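Local coordinates for protein SmhB (Serratia marcescens, PDB 6ZZ5) that is one component, in soluble form, of the tripartite alpha-pore-forming toxin Smh, at residues Ala19-Thr24 and Gln268-Ser273; Arg58-His63 and Asp132-Asp137; Glu115-Ser120 and Ser287-Leu292. All coordinates share one frame; numbering follows the deposited sequence.

Interaction 1 of 3, residues Ala19-Thr24 and Gln268-Ser273; sequences ALHIQT and QTQAQS
His21 carries its ring with CG anti to the backbone N (chi1 -174°), beside its carbonyl carbon, which points it at the other helix, while Gln270 bends at its CB-CG bond and turns the amide toward the ring. The result is an oxygen-over-ring contact: Gln270 OE1 stands 3.2 Å above the plane of the His21 imidazole, over its centre, with CD2 of His21 the nearest ring atom to OE1 at 3.3 Å. The amide does not lie flat on the ring. Its plane is turned 47° from that of the imidazole, and the two side chains cross at roughly a right angle. His21 NE2 is 3.5 Å from Gln270 OE1, but the oxygen sits over the face, a poor direction for a ring N-H, and no hydrogen bond spans the two segments.

Ile22 fills the flank beside this pair. Its CG1 lies 3.9 Å from CB of Gln270, the two side chains lying alongside each other and pointing opposite ways, and its CD1 reaches the opposing backbone, 3.8 Å from N of Ala271. The two six-residue segments run antiparallel at 158°, their axes 9.6 Å apart at closest, and CA of Ile22 comes within 5.5 Å of CA of Gln270. This is the inner packing of the long helical bundle expected of ClyA-like toxins, a group to which the HBL family belongs: helix 4-30 lies against helix 252-300 close to the centre of the folded molecule. All four touching residues are buried.

Tyr64 of helix 44-92 packs on Ile22, and Ile216 of strand 216-221 touches His21. On the Gln270 side, Asp174 of helix 156-184 is a neighbour, while Ala271 turns its CB away from helix 4-30, onto helix 99-151 at Asn131.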
ATOM      1  N   ALA A  19      -1.835   2.090   0.197  1.00 16.50           N
ATOM      2  CA  ALA A  19      -0.977   2.513   1.302  1.00 15.88           C
ATOM      3  C   ALA A  19      -1.252   1.638   2.541  1.00 17.94           C
ATOM      4  O   ALA A  19      -0.303   1.311   3.248  1.00 14.73           O
ATOM      5  CB  ALA A  19      -1.123   3.980   1.572  1.00 17.36           C
ATOM      6  N   LEU A  20      -2.490   1.313   2.821  1.00 15.52           N
ATOM      7  CA  LEU A  20      -2.833   0.422   3.963  1.00 16.09           C
ATOM      8  C   LEU A  20      -2.287  -0.983   3.767  1.00 15.40           C
ATOM      9  O   LEU A  20      -1.810  -1.607   4.734  1.00 14.92           O
ATOM     10  CB  LEU A  20      -4.341   0.378   4.119  1.00 17.10           C
ATOM     11  CG  LEU A  20      -4.959   1.691   4.620  1.00 19.05           C
ATOM     12  CD1 LEU A  20      -6.418   1.510   4.816  1.00 23.20           C
ATOM     13  CD2 LEU A  20      -4.320   2.158   5.912  1.00 23.81           C
ATOM     14  N   HIS A  21      -2.269  -1.442   2.542  1.00 13.77           N
ATOM     15  CA  HIS A  21      -1.746  -2.793   2.211  1.00 16.60           C
ATOM     16  C   HIS A  21      -0.228  -2.805   2.434  1.00 16.38           C
ATOM     17  O   HIS A  21       0.298  -3.679   3.164  1.00 14.78           O
ATOM     18  CB  HIS A  21      -2.154  -3.114   0.762  1.00 16.31           C
ATOM     19  CG  HIS A  21      -1.835  -4.496   0.305  1.00 17.23           C
ATOM     20  ND1 HIS A  21      -2.227  -4.984  -0.957  1.00 19.86           N
ATOM     21  CD2 HIS A  21      -1.219  -5.514   0.957  1.00 18.57           C
ATOM     22  CE1 HIS A  21      -1.793  -6.235  -1.058  1.00 18.77           C
ATOM     23  NE2 HIS A  21      -1.164  -6.576   0.107  1.00 18.06           N
ATOM     24  N   ILE A  22       0.516  -1.872   1.813  1.00 16.21           N
ATOM     25  CA  ILE A  22       1.988  -1.810   2.019  1.00 15.39           C
ATOM     26  C   ILE A  22       2.303  -1.523   3.497  1.00 14.49           C
ATOM     27  O   ILE A  22       3.242  -2.141   4.031  1.00 14.70           O
ATOM     28  CB  ILE A  22       2.708  -0.865   1.021  1.00 17.59           C
ATOM     29  CG1 ILE A  22       4.226  -0.917   1.253  1.00 17.56           C
ATOM     30  CG2 ILE A  22       2.203   0.572   1.055  1.00 14.65           C
ATOM     31  CD1 ILE A  22       5.041  -0.267   0.143  1.00 19.24           C
ATOM     32  N   GLN A  23       1.509  -0.714   4.205  1.00 16.05           N
ATOM     33  CA  GLN A  23       1.781  -0.469   5.645  1.00 14.77           C
ATOM     34  C   GLN A  23       1.739  -1.808   6.435  1.00 17.61           C
ATOM     35  O   GLN A  23       2.693  -2.130   7.198  1.00 16.83           O
ATOM     36  CB  GLN A  23       0.735   0.477   6.237  1.00 16.76           C
ATOM     37  CG  GLN A  23       0.878   0.641   7.718  1.00 19.11           C
ATOM     38  CD  GLN A  23      -0.123   1.650   8.230  1.00 22.30           C
ATOM     39  OE1 GLN A  23      -1.305   1.432   8.137  1.00 22.68           O
ATOM     40  NE2 GLN A  23       0.354   2.714   8.818  1.00 32.92           N
ATOM     41  N   THR A  24       0.701  -2.600   6.229  1.00 16.91           N
ATOM     42  CA  THR A  24       0.575  -3.921   6.905  1.00 16.49           C
ATOM     43  C   THR A  24       1.743  -4.826   6.502  1.00 18.10           C
ATOM     44  O   THR A  24       2.298  -5.505   7.368  1.00 18.59           O
ATOM     45  CB  THR A  24      -0.753  -4.590   6.562  1.00 19.17           C
ATOM     46  OG1 THR A  24      -1.774  -3.663   6.938  1.00 22.62           O
ATOM     47  CG2 THR A  24      -0.959  -5.883   7.311  1.00 21.31           C
ATOM     48  N   GLN A 268       9.145  -5.638  -2.158  1.00 16.57           N
ATOM     49  CA  GLN A 268       9.419  -4.913  -3.416  1.00 16.54           C
ATOM     50  C   GLN A 268       8.150  -4.821  -4.285  1.00 17.73           C
ATOM     51  O   GLN A 268       7.837  -3.714  -4.778  1.00 16.32           O
ATOM     52  CB  GLN A 268      10.589  -5.501  -4.194  1.00 19.67           C
ATOM     53  CG  GLN A 268      10.938  -4.595  -5.381  1.00 17.72           C
ATOM     54  CD  GLN A 268      10.191  -5.004  -6.627  1.00 17.58           C
ATOM     55  OE1 GLN A 268      10.134  -6.189  -6.912  1.00 17.85           O
ATOM     56  NE2 GLN A 268       9.697  -4.032  -7.377  1.00 17.45           N
ATOM     57  N   THR A 269       7.391  -5.895  -4.390  1.00 16.48           N
ATOM     58  CA  THR A 269       6.114  -5.932  -5.153  1.00 18.13           C
ATOM     59  C   THR A 269       5.167  -4.849  -4.615  1.00 19.81           C
ATOM     60  O   THR A 269       4.600  -4.065  -5.424  1.00 17.05           O
ATOM     61  CB  THR A 269       5.447  -7.314  -5.159  1.00 16.58           C
ATOM     62  OG1 THR A 269       6.418  -8.146  -5.789  1.00 19.85           O
ATOM     63  CG2 THR A 269       4.152  -7.337  -5.929  1.00 21.39           C
ATOM     64  N   GLN A 270       5.036  -4.763  -3.294  1.00 16.63           N
ATOM     65  CA  GLN A 270       4.178  -3.751  -2.661  1.00 15.72           C
ATOM     66  C   GLN A 270       4.706  -2.351  -3.000  1.00 14.98           C
ATOM     67  O   GLN A 270       3.897  -1.433  -3.280  1.00 17.47           O
ATOM     68  CB  GLN A 270       4.134  -3.982  -1.161  1.00 20.56           C
ATOM     69  CG  GLN A 270       3.557  -5.327  -0.785  1.00 24.97           C
ATOM     70  CD  GLN A 270       2.095  -5.272  -1.122  1.00 34.13           C
ATOM     71  OE1 GLN A 270       1.379  -4.351  -0.734  1.00 62.64           O
ATOM     72  NE2 GLN A 270       1.692  -6.138  -1.995  1.00 24.09           N
ATOM     73  N   ALA A 271       6.012  -2.156  -2.987  1.00 15.23           N
ATOM     74  CA  ALA A 271       6.617  -0.829  -3.256  1.00 16.04           C
ATOM     75  C   ALA A 271       6.340  -0.436  -4.709  1.00 17.55           C
ATOM     76  O   ALA A 271       6.066   0.746  -4.937  1.00 17.56           O
ATOM     77  CB  ALA A 271       8.104  -0.804  -2.944  1.00 19.73           C
ATOM     78  N   GLN A 272       6.376  -1.395  -5.628  1.00 18.77           N
ATOM     79  CA  GLN A 272       6.088  -1.139  -7.063  1.00 17.16           C
ATOM     80  C   GLN A 272       4.641  -0.626  -7.180  1.00 17.84           C
ATOM     81  O   GLN A 272       4.396   0.349  -7.891  1.00 16.18           O
ATOM     82  CB  GLN A 272       6.399  -2.349  -7.916  1.00 17.59           C
ATOM     83  CG  GLN A 272       6.248  -2.094  -9.429  1.00 21.96           C
ATOM     84  CD  GLN A 272       7.412  -1.284  -9.962  1.00 24.64           C
ATOM     85  OE1 GLN A 272       8.552  -1.731  -9.917  1.00 37.09           O
ATOM     86  NE2 GLN A 272       7.150  -0.069 -10.370  1.00 25.50           N
ATOM     87  N   SER A 273       3.708  -1.274  -6.511  1.00 16.96           N
ATOM     88  CA  SER A 273       2.274  -0.883  -6.516  1.00 17.48           C
ATOM     89  C   SER A 273       2.120   0.496  -5.897  1.00 15.82           C
ATOM     90  O   SER A 273       1.290   1.302  -6.419  1.00 15.27           O
ATOM     91  CB  SER A 273       1.377  -1.896  -5.821  1.00 18.81           C
ATOM     92  OG  SER A 273       1.558  -3.166  -6.461  1.00 27.27           O
TER

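Interaction 2 of 3, residues Arg58-His63 and Asp132-Asp137; sequences RQHAEH and DKLIID
Asp137 receives the ring N-H of His60 on its less usual side: OD2 uses its anti lone pair, the one directed away from the other carboxylate oxygen. The bond is short and fairly straight, with His60 NE2 2.7 Å from Asp137 OD2 and an angle of 161° at the hydrogen. The oxygen lies at the edge of the imidazole, close to the ring plane, and the carboxylate is turned only 28° from that plane, so the two flat groups are nearly coplanar. Holding NE2 in this way limits rotation of the ring about its bond to CB.

His60 carries CG beside its backbone N and anti to the carbonyl carbon (chi1 -68°), which sends the ring across the gap toward the other helix. On the way it runs alongside Leu134, whose CD2 is 3.6 Å from His60 CD2 and also touches CB and CG. Lys133 adds its aliphatic root, CB lying 3.9 Å from His60 CE1, before the rest of its chain leads away. Its ammonium NZ stays 6.2 Å from His60 ND1. The carboxylate would favour a protonated imidazole and the lysine would oppose it, although the charge of the histidine cannot be told from the model.

Tyr264 of helix 252-300 touches both His60 and Asp137, and Leu130, one turn before Leu134, packs on His60 as well. The axes of the two segments are 11.2 Å apart, so side chains alone bridge them; CA of His60 and CA of Leu134 are 7.5 Å apart. Helices 44-92 and 99-151 are consecutive and here antiparallel, a long helical hairpin of the kind from which the extended bundle of the HBL and ClyA-like toxins is built.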
ATOM      1  N   ARG A  58      14.005  -4.622   7.211  1.00 15.89           N
ATOM      2  CA  ARG A  58      13.410  -3.896   8.355  1.00 17.93           C
ATOM      3  C   ARG A  58      13.627  -2.396   8.202  1.00 18.47           C
ATOM      4  O   ARG A  58      12.670  -1.678   8.409  1.00 18.11           O
ATOM      5  CB  ARG A  58      14.050  -4.375   9.665  1.00 20.09           C
ATOM      6  CG  ARG A  58      13.708  -5.827  10.004  1.00 21.02           C
ATOM      7  CD  ARG A  58      14.430  -6.347  11.286  1.00 28.31           C
ATOM      8  NE  ARG A  58      14.442  -5.220  12.220  1.00 36.26           N
ATOM      9  CZ  ARG A  58      13.409  -4.825  12.930  1.00 31.58           C
ATOM     10  NH1 ARG A  58      12.291  -5.525  12.948  1.00 30.11           N
ATOM     11  NH2 ARG A  58      13.518  -3.743  13.662  1.00 38.14           N
ATOM     12  N   GLN A  59      14.835  -1.947   7.878  1.00 18.02           N
ATOM     13  CA  GLN A  59      15.097  -0.506   7.606  1.00 21.26           C
ATOM     14  C   GLN A  59      14.221   0.008   6.441  1.00 18.05           C
ATOM     15  O   GLN A  59      13.678   1.123   6.540  1.00 17.22           O
ATOM     16  CB  GLN A  59      16.594  -0.277   7.405  1.00 24.12           C
ATOM     17  CG  GLN A  59      16.969   1.057   6.737  1.00 38.14           C
ATOM     18  CD  GLN A  59      16.316   2.293   7.312  1.00 61.24           C
ATOM     19  OE1 GLN A  59      15.941   2.350   8.488  1.00100.07           O
ATOM     20  NE2 GLN A  59      16.161   3.305   6.466  1.00 48.46           N
ATOM     21  N   HIS A  60      14.100  -0.721   5.338  1.00 15.55           N
ATOM     22  CA  HIS A  60      13.290  -0.274   4.188  1.00 17.69           C
ATOM     23  C   HIS A  60      11.821  -0.124   4.635  1.00 16.15           C
ATOM     24  O   HIS A  60      11.197   0.850   4.269  1.00 17.74           O
ATOM     25  CB  HIS A  60      13.390  -1.266   2.994  1.00 16.92           C
ATOM     26  CG  HIS A  60      14.718  -1.308   2.340  1.00 17.44           C
ATOM     27  ND1 HIS A  60      15.471  -0.158   2.112  1.00 22.34           N
ATOM     28  CD2 HIS A  60      15.461  -2.355   1.932  1.00 21.48           C
ATOM     29  CE1 HIS A  60      16.606  -0.495   1.549  1.00 24.43           C
ATOM     30  NE2 HIS A  60      16.647  -1.864   1.451  1.00 20.51           N
ATOM     31  N   ALA A  61      11.283  -1.103   5.376  1.00 15.88           N
ATOM     32  CA  ALA A  61       9.924  -1.130   5.949  1.00 17.28           C
ATOM     33  C   ALA A  61       9.743   0.087   6.867  1.00 16.92           C
ATOM     34  O   ALA A  61       8.679   0.751   6.748  1.00 16.51           O
ATOM     35  CB  ALA A  61       9.713  -2.399   6.731  1.00 16.01           C
ATOM     36  N   GLU A  62      10.718   0.343   7.745  1.00 17.72           N
ATOM     37  CA  GLU A  62      10.686   1.505   8.682  1.00 19.15           C
ATOM     38  C   GLU A  62      10.677   2.796   7.857  1.00 20.03           C
ATOM     39  O   GLU A  62       9.966   3.764   8.219  1.00 20.26           O
ATOM     40  CB  GLU A  62      11.899   1.480   9.613  1.00 23.34           C
ATOM     41  CG  GLU A  62      11.954   2.633  10.598  1.00 37.08           C
ATOM     42  CD  GLU A  62      10.982   2.494  11.753  1.00 54.14           C
ATOM     43  OE1 GLU A  62      10.065   1.624  11.658  1.00 56.18           O
ATOM     44  OE2 GLU A  62      11.115   3.280  12.751  1.00 57.84           O
ATOM     45  N   HIS A  63      11.466   2.857   6.799  1.00 18.63           N
ATOM     46  CA  HIS A  63      11.520   4.079   5.946  1.00 17.93           C
ATOM     47  C   HIS A  63      10.119   4.328   5.340  1.00 20.21           C
ATOM     48  O   HIS A  63       9.606   5.457   5.378  1.00 16.89           O
ATOM     49  CB  HIS A  63      12.623   3.936   4.920  1.00 18.85           C
ATOM     50  CG  HIS A  63      12.676   5.081   3.969  1.00 22.87           C
ATOM     51  ND1 HIS A  63      12.725   6.420   4.414  1.00 23.46           N
ATOM     52  CD2 HIS A  63      12.673   5.104   2.621  1.00 24.50           C
ATOM     53  CE1 HIS A  63      12.779   7.204   3.356  1.00 26.83           C
ATOM     54  NE2 HIS A  63      12.736   6.407   2.248  1.00 22.64           N
ATOM     55  N   ASP A 132      13.481   1.134  -5.983  1.00 19.54           N
ATOM     56  CA  ASP A 132      14.774   0.830  -6.657  1.00 21.73           C
ATOM     57  C   ASP A 132      15.687   0.089  -5.679  1.00 20.65           C
ATOM     58  O   ASP A 132      16.250  -0.970  -6.058  1.00 17.91           O
ATOM     59  CB  ASP A 132      15.443   2.090  -7.222  1.00 20.69           C
ATOM     60  CG  ASP A 132      14.642   2.687  -8.372  1.00 26.95           C
ATOM     61  OD1 ASP A 132      13.812   1.957  -8.916  1.00 26.54           O
ATOM     62  OD2 ASP A 132      14.849   3.900  -8.688  1.00 32.97           O
ATOM     63  N   LYS A 133      15.826   0.572  -4.446  1.00 17.46           N
ATOM     64  CA  LYS A 133      16.717  -0.080  -3.459  1.00 19.12           C
ATOM     65  C   LYS A 133      16.188  -1.502  -3.162  1.00 19.11           C
ATOM     66  O   LYS A 133      17.007  -2.413  -3.036  1.00 18.96           O
ATOM     67  CB  LYS A 133      16.764   0.712  -2.164  1.00 26.50           C
ATOM     68  CG  LYS A 133      17.412   2.068  -2.307  1.00 41.84           C
ATOM     69  CD  LYS A 133      17.392   2.836  -0.995  1.00 60.41           C
ATOM     70  CE  LYS A 133      17.677   4.309  -1.193  1.00 61.96           C
ATOM     71  NZ  LYS A 133      18.528   4.814  -0.096  1.00 61.61           N
ATOM     72  N   LEU A 134      14.857  -1.665  -3.099  1.00 15.66           N
ATOM     73  CA  LEU A 134      14.203  -2.951  -2.789  1.00 17.36           C
ATOM     74  C   LEU A 134      14.443  -3.916  -3.970  1.00 16.93           C
ATOM     75  O   LEU A 134      14.638  -5.130  -3.721  1.00 16.01           O
ATOM     76  CB  LEU A 134      12.718  -2.759  -2.489  1.00 14.95           C
ATOM     77  CG  LEU A 134      12.385  -2.284  -1.075  1.00 15.91           C
ATOM     78  CD1 LEU A 134      10.930  -1.825  -1.012  1.00 16.81           C
ATOM     79  CD2 LEU A 134      12.678  -3.381  -0.041  1.00 17.54           C
ATOM     80  N   ILE A 135      14.464  -3.416  -5.197  1.00 16.82           N
ATOM     81  CA  ILE A 135      14.733  -4.256  -6.408  1.00 17.22           C
ATOM     82  C   ILE A 135      16.155  -4.820  -6.235  1.00 17.33           C
ATOM     83  O   ILE A 135      16.341  -6.066  -6.288  1.00 18.27           O
ATOM     84  CB  ILE A 135      14.545  -3.493  -7.721  1.00 17.67           C
ATOM     85  CG1 ILE A 135      13.067  -3.195  -7.939  1.00 17.48           C
ATOM     86  CG2 ILE A 135      15.130  -4.285  -8.901  1.00 18.26           C
ATOM     87  CD1 ILE A 135      12.780  -2.173  -8.985  1.00 19.33           C
ATOM     88  N   ILE A 136      17.109  -3.944  -5.912  1.00 16.18           N
ATOM     89  CA  ILE A 136      18.538  -4.347  -5.838  1.00 17.73           C
ATOM     90  C   ILE A 136      18.636  -5.335  -4.677  1.00 18.34           C
ATOM     91  O   ILE A 136      19.202  -6.477  -4.851  1.00 18.98           O
ATOM     92  CB  ILE A 136      19.422  -3.100  -5.689  1.00 18.37           C
ATOM     93  CG1 ILE A 136      19.396  -2.225  -6.948  1.00 19.14           C
ATOM     94  CG2 ILE A 136      20.862  -3.458  -5.348  1.00 18.47           C
ATOM     95  CD1 ILE A 136      19.606  -0.735  -6.646  1.00 19.61           C
ATOM     96  N   ASP A 137      18.168  -4.913  -3.513  1.00 17.84           N
ATOM     97  CA  ASP A 137      18.437  -5.683  -2.267  1.00 19.05           C
ATOM     98  C   ASP A 137      17.709  -7.030  -2.351  1.00 17.99           C
ATOM     99  O   ASP A 137      18.319  -8.035  -1.998  1.00 17.94           O
ATOM    100  CB  ASP A 137      18.141  -4.898  -0.968  1.00 21.75           C
ATOM    101  CG  ASP A 137      19.115  -3.774  -0.652  1.00 25.04           C
ATOM    102  OD1 ASP A 137      20.199  -3.718  -1.261  1.00 22.95           O
ATOM    103  OD2 ASP A 137      18.733  -2.897   0.113  1.00 24.28           O
TER

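Interaction 3 of 3, residues Glu115-Ser120 and Ser287-Leu292; sequences EYQEVS and SLTSEL. With EDO (1,2-ethanediol), chain J; EDO (1,2-ethanediol), chain I.
A single side-chain hydrogen bond, Thr289 to Gln117, joins helix 99-151 to helix 252-300 about 22 Å from the centre of the chain, along the elongated helical bundle expected of an HBL-type, ClyA-like toxin. It is a small polar contact between two long helices, with no apolar packing of its own. The hydroxyl of Thr289 donates a hydrogen bond to the amide oxygen of Gln117, OG1 to OE1 2.6 Å. The approach is fairly close to the carbonyl direction, with a C=O...donor angle of 153°, and OG1 is tilted 16° from the amide plane.

Gln117 gets there by holding its chain straight: CG is anti to the backbone N (chi1 -179°) and the chain runs on extended, carrying the amide across to the neighbouring helix. Thr289 places OG1 between its backbone N and carbonyl carbon, with CG2 turned to the N side. That methyl is also pressed against the amide oxygen, CG2 of Thr289 lying 3.1 Å from Gln117 OE1, a tight fit.

The far end of the amide is used too. Gln117 NE2 bonds to OD1 of Asp286, so both amide ends are tied to helix 252-300, which supports the modelled flip of the group. The carbonyls of Trp285 and Asp286 are further partners of Thr289 OG1, whose single proton is thus probably shared among acceptors. Trp285 and Asn282 of the same helix touch Gln117, and Ala113 and Lys114 touch Thr289.

Elsewhere on these turns, Ser120 OG bonds back to its own helix, 2.6 Å from Gln117 O. Glu291 faces two ethanediol molecules, probably from the crystallisation liquor; O1 of one ethanediol (chain I) donates a hydrogen bond to Glu291 OE2 at 3.1 Å.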
ATOM      1  N   GLU A 115       1.589  23.546  -5.683  1.00 17.02           N
ATOM      2  CA  GLU A 115       2.348  23.187  -4.473  1.00 22.36           C
ATOM      3  C   GLU A 115       1.924  21.760  -4.084  1.00 26.05           C
ATOM      4  O   GLU A 115       2.785  20.951  -3.727  1.00 19.81           O
ATOM      5  CB  GLU A 115       2.114  24.271  -3.427  1.00 23.56           C
ATOM      6  CG  GLU A 115       2.623  23.977  -2.057  1.00 35.48           C
ATOM      7  CD  GLU A 115       2.099  24.970  -0.995  1.00 58.73           C
ATOM      8  OE1 GLU A 115       2.033  26.213  -1.264  1.00 35.89           O
ATOM      9  OE2 GLU A 115       1.723  24.508   0.110  1.00 61.69           O
ATOM     10  N   TYR A 116       0.642  21.428  -4.152  1.00 18.48           N
ATOM     11  CA  TYR A 116       0.154  20.075  -3.767  1.00 17.12           C
ATOM     12  C   TYR A 116       0.652  19.049  -4.793  1.00 20.15           C
ATOM     13  O   TYR A 116       0.998  17.930  -4.422  1.00 20.62           O
ATOM     14  CB  TYR A 116      -1.361  20.052  -3.590  1.00 20.97           C
ATOM     15  CG  TYR A 116      -1.879  20.878  -2.433  1.00 21.83           C
ATOM     16  CD1 TYR A 116      -1.077  21.137  -1.339  1.00 22.84           C
ATOM     17  CD2 TYR A 116      -3.170  21.384  -2.420  1.00 23.75           C
ATOM     18  CE1 TYR A 116      -1.524  21.874  -0.251  1.00 28.28           C
ATOM     19  CE2 TYR A 116      -3.641  22.128  -1.326  1.00 27.86           C
ATOM     20  CZ  TYR A 116      -2.829  22.329  -0.225  1.00 31.89           C
ATOM     21  OH  TYR A 116      -3.227  23.087   0.845  1.00 43.88           O
ATOM     22  N   GLN A 117       0.683  19.426  -6.052  1.00 17.75           N
ATOM     23  CA  GLN A 117       1.225  18.581  -7.130  1.00 20.27           C
ATOM     24  C   GLN A 117       2.693  18.266  -6.831  1.00 21.23           C
ATOM     25  O   GLN A 117       3.063  17.092  -6.965  1.00 20.09           O
ATOM     26  CB  GLN A 117       1.097  19.264  -8.489  1.00 21.68           C
ATOM     27  CG  GLN A 117       1.644  18.386  -9.592  1.00 23.02           C
ATOM     28  CD  GLN A 117       1.417  18.998 -10.946  1.00 30.70           C
ATOM     29  OE1 GLN A 117       0.586  19.901 -11.120  1.00 29.35           O
ATOM     30  NE2 GLN A 117       2.129  18.465 -11.919  1.00 26.64           N
ATOM     31  N   GLU A 118       3.479  19.269  -6.460  1.00 20.57           N
ATOM     32  CA  GLU A 118       4.922  19.089  -6.152  1.00 21.51           C
ATOM     33  C   GLU A 118       5.067  18.172  -4.943  1.00 26.14           C
ATOM     34  O   GLU A 118       6.012  17.375  -4.945  1.00 23.44           O
ATOM     35  CB  GLU A 118       5.654  20.413  -5.940  1.00 23.32           C
ATOM     36  CG  GLU A 118       7.166  20.259  -5.850  1.00 30.37           C
ATOM     37  CD  GLU A 118       7.875  19.518  -6.985  1.00 39.30           C
ATOM     38  OE1 GLU A 118       7.301  19.351  -8.103  1.00 40.42           O
ATOM     39  OE2 GLU A 118       8.995  19.085  -6.726  1.00 45.09           O
ATOM     40  N   VAL A 119       4.188  18.268  -3.941  1.00 20.20           N
ATOM     41  CA  VAL A 119       4.209  17.302  -2.820  1.00 23.44           C
ATOM     42  C   VAL A 119       3.998  15.874  -3.391  1.00 19.97           C
ATOM     43  O   VAL A 119       4.720  14.966  -2.985  1.00 18.72           O
ATOM     44  CB  VAL A 119       3.182  17.632  -1.730  1.00 21.74           C
ATOM     45  CG1 VAL A 119       3.101  16.480  -0.748  1.00 20.72           C
ATOM     46  CG2 VAL A 119       3.535  18.968  -1.073  1.00 26.61           C
ATOM     47  N   SER A 120       3.030  15.689  -4.288  1.00 20.44           N
ATOM     48  CA  SER A 120       2.687  14.364  -4.834  1.00 19.97           C
ATOM     49  C   SER A 120       3.902  13.841  -5.618  1.00 17.21           C
ATOM     50  O   SER A 120       4.151  12.634  -5.617  1.00 18.49           O
ATOM     51  CB  SER A 120       1.410  14.389  -5.621  1.00 17.92           C
ATOM     52  OG  SER A 120       1.646  14.889  -6.948  1.00 22.41           O
ATOM     53  N   SER A 287      -3.408  17.165 -14.037  1.00 18.24           N
ATOM     54  CA  SER A 287      -4.604  17.463 -14.867  1.00 22.28           C
ATOM     55  C   SER A 287      -5.344  18.640 -14.228  1.00 25.07           C
ATOM     56  O   SER A 287      -5.827  19.485 -14.971  1.00 21.20           O
ATOM     57  CB  SER A 287      -5.489  16.288 -15.100  1.00 23.40           C
ATOM     58  OG  SER A 287      -6.192  15.930 -13.916  1.00 29.74           O
ATOM     59  N   LEU A 288      -5.408  18.694 -12.900  1.00 17.31           N
ATOM     60  CA  LEU A 288      -6.082  19.777 -12.168  1.00 18.64           C
ATOM     61  C   LEU A 288      -5.287  21.079 -12.364  1.00 20.83           C
ATOM     62  O   LEU A 288      -5.905  22.075 -12.749  1.00 18.37           O
ATOM     63  CB  LEU A 288      -6.247  19.413 -10.688  1.00 20.52           C
ATOM     64  CG  LEU A 288      -6.833  20.511  -9.809  1.00 17.93           C
ATOM     65  CD1 LEU A 288      -8.292  20.751 -10.263  1.00 23.90           C
ATOM     66  CD2 LEU A 288      -6.748  20.141  -8.343  1.00 18.27           C
ATOM     67  N   THR A 289      -3.982  21.106 -12.120  1.00 17.36           N
ATOM     68  CA  THR A 289      -3.182  22.360 -12.260  1.00 20.78           C
ATOM     69  C   THR A 289      -3.222  22.866 -13.708  1.00 23.15           C
ATOM     70  O   THR A 289      -3.373  24.083 -13.913  1.00 22.59           O
ATOM     71  CB  THR A 289      -1.759  22.180 -11.738  1.00 21.41           C
ATOM     72  OG1 THR A 289      -1.219  21.103 -12.481  1.00 31.85           O
ATOM     73  CG2 THR A 289      -1.732  21.830 -10.281  1.00 19.20           C
ATOM     74  N   SER A 290      -3.122  21.965 -14.668  1.00 22.61           N
ATOM     75  CA  SER A 290      -3.212  22.297 -16.112  0.50 26.08           C
ATOM     76  C   SER A 290      -4.551  22.972 -16.405  1.00 29.10           C
ATOM     77  O   SER A 290      -4.557  24.007 -17.134  1.00 23.43           O
ATOM     78  CB  SER A 290      -3.049  21.089 -16.971  0.50 22.46           C
ATOM     79  OG  SER A 290      -1.698  20.710 -17.015  0.50 23.44           O
ATOM     80  N   GLU A 291      -5.637  22.413 -15.870  1.00 24.85           N
ATOM     81  CA  GLU A 291      -6.958  23.030 -16.081  1.00 21.67           C
ATOM     82  C   GLU A 291      -6.948  24.447 -15.482  1.00 21.01           C
ATOM     83  O   GLU A 291      -7.422  25.411 -16.174  1.00 21.98           O
ATOM     84  CB  GLU A 291      -8.106  22.190 -15.540  1.00 23.05           C
ATOM     85  CG  GLU A 291      -9.441  22.810 -15.919  1.00 33.85           C
ATOM     86  CD  GLU A 291     -10.756  22.135 -15.532  1.00 54.76           C
ATOM     87  OE1 GLU A 291     -10.791  20.892 -15.313  1.00 42.83           O
ATOM     88  OE2 GLU A 291     -11.778  22.871 -15.476  1.00 49.83           O
ATOM     89  N   LEU A 292      -6.518  24.603 -14.245  1.00 16.91           N
ATOM     90  CA  LEU A 292      -6.634  25.911 -13.560  1.00 20.45           C
ATOM     91  C   LEU A 292      -5.764  26.937 -14.280  1.00 20.82           C
ATOM     92  O   LEU A 292      -6.184  28.119 -14.374  1.00 22.09           O
ATOM     93  CB  LEU A 292      -6.194  25.756 -12.101  1.00 17.55           C
ATOM     94  CG  LEU A 292      -7.140  24.919 -11.259  1.00 20.72           C
ATOM     95  CD1 LEU A 292      -6.473  24.649  -9.919  1.00 17.98           C
ATOM     96  CD2 LEU A 292      -8.445  25.698 -11.047  1.00 20.09           C
TER
HETATM   97  C1  EDO J 408     -15.045  19.778 -16.016  1.00 54.23           C
HETATM   98  O1  EDO J 408     -15.220  18.729 -15.074  1.00 48.94           O
HETATM   99  C2  EDO J 408     -13.628  20.163 -16.096  1.00 60.12           C
HETATM  100  O2  EDO J 408     -13.002  20.049 -14.828  1.00 46.40           O
HETATM  101  C1  EDO I 407     -12.827  23.432 -11.998  1.00 41.36           C
HETATM  102  O1  EDO I 407     -13.424  22.532 -12.917  1.00 53.87           O
HETATM  103  C2  EDO I 407     -11.548  22.911 -11.477  1.00 42.26           C
HETATM  104  O2  EDO I 407     -11.726  21.700 -10.766  1.00 43.02           O

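How the interactions relate
Interactions 1 and 2 are neighbours, their centres about 12 Å apart, and they touch: Ala271 CB packs on Leu134 CD1 at 3.6 Å. Interaction 3 lies further along the bundle, its centre about 24 Å from that of interaction 1 and about 29 Å from that of interaction 2, without touching either. It shares helix 252-300 with the first and helix 99-151 with the second. Along the chain the segments come in the order 19-24, 58-63, 115-120, 132-137, 268-273, 287-292, so interaction 2 falls within the span of interaction 1, while interaction 3 crosses both. Together they tie four helices, 4-30, 44-92, 99-151 and 252-300, into one bundle of the soluble toxin component.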